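Local coordinates for BPH (PDB 5OVS), which assembles into a tetradecameric double ring and, as a bacterial homologue of the proteasome, probably cleaves proteins or peptides, at the interface of chains A and B and the interface of chains A and C. Sequence-based numbering; all coordinates share one arbitrary frame. Chains: chain A/B/C, BPH.

Contact 1: the interface of chains A and B. Residues chain A 21, 23-24, 26, 173-175, 177; chain B 21, 23-24, 26, 174-175, 177.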
# COMPACT_ATOMS: atom_id res chain seq x y z
N LYS A 21 15.59 -4.59 -29.12
CA LYS A 21 15.91 -5.01 -27.76
C LYS A 21 14.89 -6.03 -27.24
O LYS A 21 13.71 -6.03 -27.65
CB LYS A 21 15.95 -3.80 -26.81
CG LYS A 21 16.93 -2.71 -27.21
CD LYS A 21 18.38 -3.17 -27.13
CE LYS A 21 18.88 -3.32 -25.70
NZ LYS A 21 18.77 -2.06 -24.94
N GLY A 23 14.63 -6.90 -23.45
CA GLY A 23 15.22 -6.51 -22.19
C GLY A 23 16.49 -5.73 -22.49
O GLY A 23 16.49 -4.85 -23.35
N GLY A 24 17.57 -6.06 -21.77
CA GLY A 24 18.88 -5.49 -22.05
C GLY A 24 19.66 -6.23 -23.14
O GLY A 24 20.79 -5.85 -23.45
N LYS A 26 20.60 -7.32 -26.94
CA LYS A 26 20.66 -6.65 -28.24
C LYS A 26 20.40 -7.65 -29.34
O LYS A 26 21.03 -8.71 -29.37
CB LYS A 26 22.05 -6.04 -28.48
CG LYS A 26 22.34 -4.81 -27.65
CD LYS A 26 23.68 -4.18 -28.01
CE LYS A 26 24.86 -5.05 -27.62
NZ LYS A 26 26.07 -4.22 -27.37
N PHE A 173 25.11 7.28 -28.70
CA PHE A 173 25.00 7.60 -27.28
C PHE A 173 23.99 6.80 -26.48
O PHE A 173 24.06 6.76 -25.26
CB PHE A 173 24.67 9.08 -27.13
CG PHE A 173 25.80 9.97 -27.54
CD1 PHE A 173 26.98 9.96 -26.82
CD2 PHE A 173 25.70 10.77 -28.65
CE1 PHE A 173 28.04 10.76 -27.20
CE2 PHE A 173 26.76 11.57 -29.04
CZ PHE A 173 27.93 11.57 -28.32
N HIS A 174 23.05 6.14 -27.16
CA HIS A 174 21.94 5.51 -26.47
C HIS A 174 21.82 4.00 -26.74
O HIS A 174 22.01 3.54 -27.87
CB HIS A 174 20.63 6.22 -26.82
CG HIS A 174 19.55 5.94 -25.83
ND1 HIS A 174 18.45 5.18 -26.13
CD2 HIS A 174 19.46 6.25 -24.51
CE1 HIS A 174 17.69 5.07 -25.06
NE2 HIS A 174 18.29 5.70 -24.06
N ASP A 175 21.49 3.26 -25.69
CA ASP A 175 21.56 1.80 -25.70
C ASP A 175 20.37 1.12 -26.37
O ASP A 175 20.36 -0.11 -26.48
CB ASP A 175 21.80 1.24 -24.28
CG ASP A 175 20.62 1.41 -23.36
OD1 ASP A 175 19.50 1.71 -23.84
OD2 ASP A 175 20.81 1.23 -22.13
N SER A 177 19.32 2.21 -29.52
CA SER A 177 19.51 2.44 -30.96
C SER A 177 20.81 1.83 -31.41
O SER A 177 21.77 1.79 -30.65
CB SER A 177 19.50 3.92 -31.29
OG SER A 177 18.21 4.48 -31.07
N LYS B 21 27.70 3.26 -18.41
CA LYS B 21 26.30 3.58 -18.64
C LYS B 21 25.81 4.70 -17.72
O LYS B 21 26.21 4.79 -16.56
CB LYS B 21 25.44 2.33 -18.41
CG LYS B 21 25.75 1.17 -19.34
CD LYS B 21 25.59 1.54 -20.82
CE LYS B 21 24.17 1.94 -21.19
NZ LYS B 21 23.26 0.79 -21.11
N GLY B 23 22.07 5.71 -17.13
CA GLY B 23 20.73 5.34 -17.55
C GLY B 23 20.87 4.49 -18.80
O GLY B 23 21.62 3.51 -18.81
N GLY B 24 20.16 4.88 -19.86
CA GLY B 24 20.35 4.27 -21.17
C GLY B 24 21.49 4.92 -21.95
O GLY B 24 21.81 4.49 -23.05
N LYS B 26 25.19 5.74 -23.15
CA LYS B 26 26.45 5.05 -23.32
C LYS B 26 27.58 6.06 -23.23
O LYS B 26 27.50 7.15 -23.79
CB LYS B 26 26.52 4.36 -24.68
CG LYS B 26 25.47 3.28 -24.87
CD LYS B 26 25.67 2.52 -26.18
CE LYS B 26 25.43 3.39 -27.40
NZ LYS B 26 25.55 2.60 -28.65
N HIS B 174 24.66 -7.65 -25.14
CA HIS B 174 24.06 -6.97 -24.00
C HIS B 174 24.43 -5.50 -23.98
O HIS B 174 25.54 -5.14 -24.33
CB HIS B 174 24.48 -7.64 -22.69
CG HIS B 174 23.59 -7.29 -21.53
ND1 HIS B 174 23.90 -6.31 -20.63
CD2 HIS B 174 22.38 -7.78 -21.16
CE1 HIS B 174 22.94 -6.22 -19.73
NE2 HIS B 174 22.00 -7.09 -20.04
N ASP B 175 23.48 -4.66 -23.57
CA ASP B 175 23.63 -3.21 -23.70
C ASP B 175 24.41 -2.53 -22.59
O ASP B 175 24.57 -1.33 -22.62
CB ASP B 175 22.27 -2.54 -23.88
CG ASP B 175 21.38 -2.65 -22.65
OD1 ASP B 175 21.89 -2.87 -21.52
OD2 ASP B 175 20.14 -2.49 -22.81
N SER B 177 27.58 -3.66 -21.84
CA SER B 177 28.95 -4.00 -22.14
C SER B 177 29.30 -3.51 -23.55
O SER B 177 28.46 -3.54 -24.48
CB SER B 177 29.14 -5.51 -22.01
OG SER B 177 29.07 -5.93 -20.65
O HOH W 1 27.00 -1.90 -26.08

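Contact 2: the interface of chains A and C. Residues chain A 101-105; chain C 95, 108.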
# COMPACT_ATOMS: atom_id res chain seq x y z
N GLU A 101 -5.17 6.91 -15.90
CA GLU A 101 -3.94 7.68 -15.92
C GLU A 101 -3.98 8.76 -17.01
O GLU A 101 -3.97 9.96 -16.70
CB GLU A 101 -2.74 6.74 -16.13
N ASP A 102 -4.07 8.34 -18.27
CA ASP A 102 -4.01 9.24 -19.44
C ASP A 102 -5.34 9.94 -19.75
O ASP A 102 -6.41 9.47 -19.36
CB ASP A 102 -3.61 8.47 -20.71
CG ASP A 102 -2.38 7.60 -20.53
OD1 ASP A 102 -1.47 7.98 -19.76
OD2 ASP A 102 -2.33 6.53 -21.19
N ASP A 103 -5.24 11.04 -20.49
CA ASP A 103 -6.42 11.69 -21.10
C ASP A 103 -7.16 10.72 -22.02
O ASP A 103 -8.35 10.47 -21.86
CB ASP A 103 -5.99 12.91 -21.93
CG ASP A 103 -5.71 14.14 -21.08
OD1 ASP A 103 -6.13 14.17 -19.90
OD2 ASP A 103 -5.08 15.08 -21.61
N LEU A 104 -6.41 10.18 -22.97
CA LEU A 104 -6.94 9.26 -23.97
C LEU A 104 -6.18 7.95 -23.92
O LEU A 104 -5.08 7.88 -23.38
CB LEU A 104 -6.76 9.89 -25.35
CG LEU A 104 -7.45 11.24 -25.55
CD1 LEU A 104 -6.89 11.95 -26.77
CD2 LEU A 104 -8.95 11.05 -25.66
N GLU A 105 -6.76 6.91 -24.49
CA GLU A 105 -6.07 5.62 -24.56
C GLU A 105 -4.89 5.70 -25.52
O GLU A 105 -5.02 6.20 -26.64
CB GLU A 105 -7.01 4.53 -25.01
CG GLU A 105 -8.08 4.23 -24.00
CD GLU A 105 -9.01 3.13 -24.44
OE1 GLU A 105 -8.80 2.59 -25.54
OE2 GLU A 105 -9.95 2.81 -23.68
N GLN C 95 -10.84 8.27 -21.68
CA GLN C 95 -10.89 7.48 -20.45
C GLN C 95 -11.78 8.11 -19.39
O GLN C 95 -11.55 9.23 -18.96
CB GLN C 95 -9.48 7.29 -19.92
CG GLN C 95 -8.59 6.56 -20.91
CD GLN C 95 -7.45 5.84 -20.23
OE1 GLN C 95 -6.62 6.46 -19.56
NE2 GLN C 95 -7.39 4.53 -20.41
N ARG C 108 -11.62 16.21 -19.76
CA ARG C 108 -10.17 16.37 -19.88
C ARG C 108 -9.71 17.58 -20.69
O ARG C 108 -8.55 17.65 -21.09
CB ARG C 108 -9.53 15.11 -20.50
CG ARG C 108 -9.90 13.82 -19.81
CD ARG C 108 -9.42 13.80 -18.37
NE ARG C 108 -9.39 12.44 -17.86
CZ ARG C 108 -8.28 11.76 -17.54
NH1 ARG C 108 -7.08 12.31 -17.64
NH2 ARG C 108 -8.40 10.51 -17.10

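Contact 1: the interface of chains A and B
A two-fold interface between identical subunits joins chains A and B and probably ties one ring to the other in the double ring of this proteasome-family, N-terminal nucleophile hydrolase fold. It is a worked example of reciprocal charge pairing: the loop after helix 159-173 of each chain meets the region of strands 20-22 and 25-27 of the other. At the core, A:Lys21 NZ binds the carboxylate OD2 of B:Asp175 at 2.6 Å, while B:Lys21 NZ reaches A:Asp175 OD2 at 2.7 Å. Each lysine crosses its aspartate at about a right angle and is received on the anti lone pair of OD2. Bends at chi2, chi3 and chi4 of A:Lys21 curl its ammonium back, so that NZ also gives a hydrogen bond to the backbone O of A:Asp175 (2.9 Å) from above the carbonyl plane. Each ammonium is thus held by both chains, and the like-charged tips remain 6.5 Å apart, NZ of A:Lys21 to NZ of B:Lys21. An alanine in place of A:Lys21 would remove the ammonium that joins B:Asp175 OD2 to the A:Asp175 carbonyl, and would probably loosen this half of the joint. The aspartate CG lies between backbone N and carbonyl carbon, the crowded position (chi1 70° in A:Asp175), which turns the carboxylate over B:Gly24. Backbone bonds tie the segments together: A:Asp175 N meets B:Gly24 O at 2.9 Å in the carbonyl plane, and B:Lys26 N of strand 25-27 donates to A:Phe173 O at the helix end at 2.6 Å with 166° at H. The A:Gly24 O sits 3.3 Å above one face of the B:His174 ring, toward its rim. A:Lys26 NZ bonds weakly to B:His174 O and reaches B:Ser177 O through a water.

Contact 2: the interface of chains A and C
Chains A and C meet through an interface that is not an exact two-fold, in keeping with neighbours around one ring of the double ring. The patch sets the loop segment A:Glu101 to A:Glu105 against C:Gln95 and C:Arg108, and it illustrates how one part of a larger interface can be joined by weak polar links. The charged one is a salt bridge: C:Arg108 NH1 approaches A:Asp103 OD1 at 3.1 Å, with a weak hydrogen bond bent to 133° at H. The carboxylate and guanidinium planes stand 85° apart, so one nitrogen meets one oxygen instead of the two groups pairing side by side. The arginine CB lies against the carboxylate, 4.0 Å from A:Asp103 CG, and a bend at chi2 (-62°) turns the chain beyond CG so that the guanidinium comes back to OD1. Among backbone groups, C:Gln95 N gives a weak but nearly straight hydrogen bond to A:Asp103 O at 3.3 Å. Less comfortable is the glutamine tip, whose OE1 lies 3.0 Å from A:Asp102 O; both can only accept, so the pair is a clash, and the amide may have been modelled turned over. Apolar packing is slight: the C:Gln95 CG lies 3.9 Å from A:Glu105 CG, the two side chains crossing obliquely with amide and carboxylate planes nearly perpendicular. The site probably adds a modest polar link between neighbouring subunits of the ring.

The centres of the C-alpha atoms of contact 1 and contact 2 lie about 31 Å apart, and the two patches share no residue and no helix or strand. Contact 1 draws on strands 20-22 and 25-27 with the glycine turn between them, and on the end of helix 159-173 with the loop that follows, whereas contact 2 uses loop residues in the stretch between helix 74-91 and strand 111-115. Chain A engages both partners at once, through separate surfaces. Repeated over fourteen copies, the two-fold contact would link ring to ring and the other would link neighbours within a ring, together building the closed double ring.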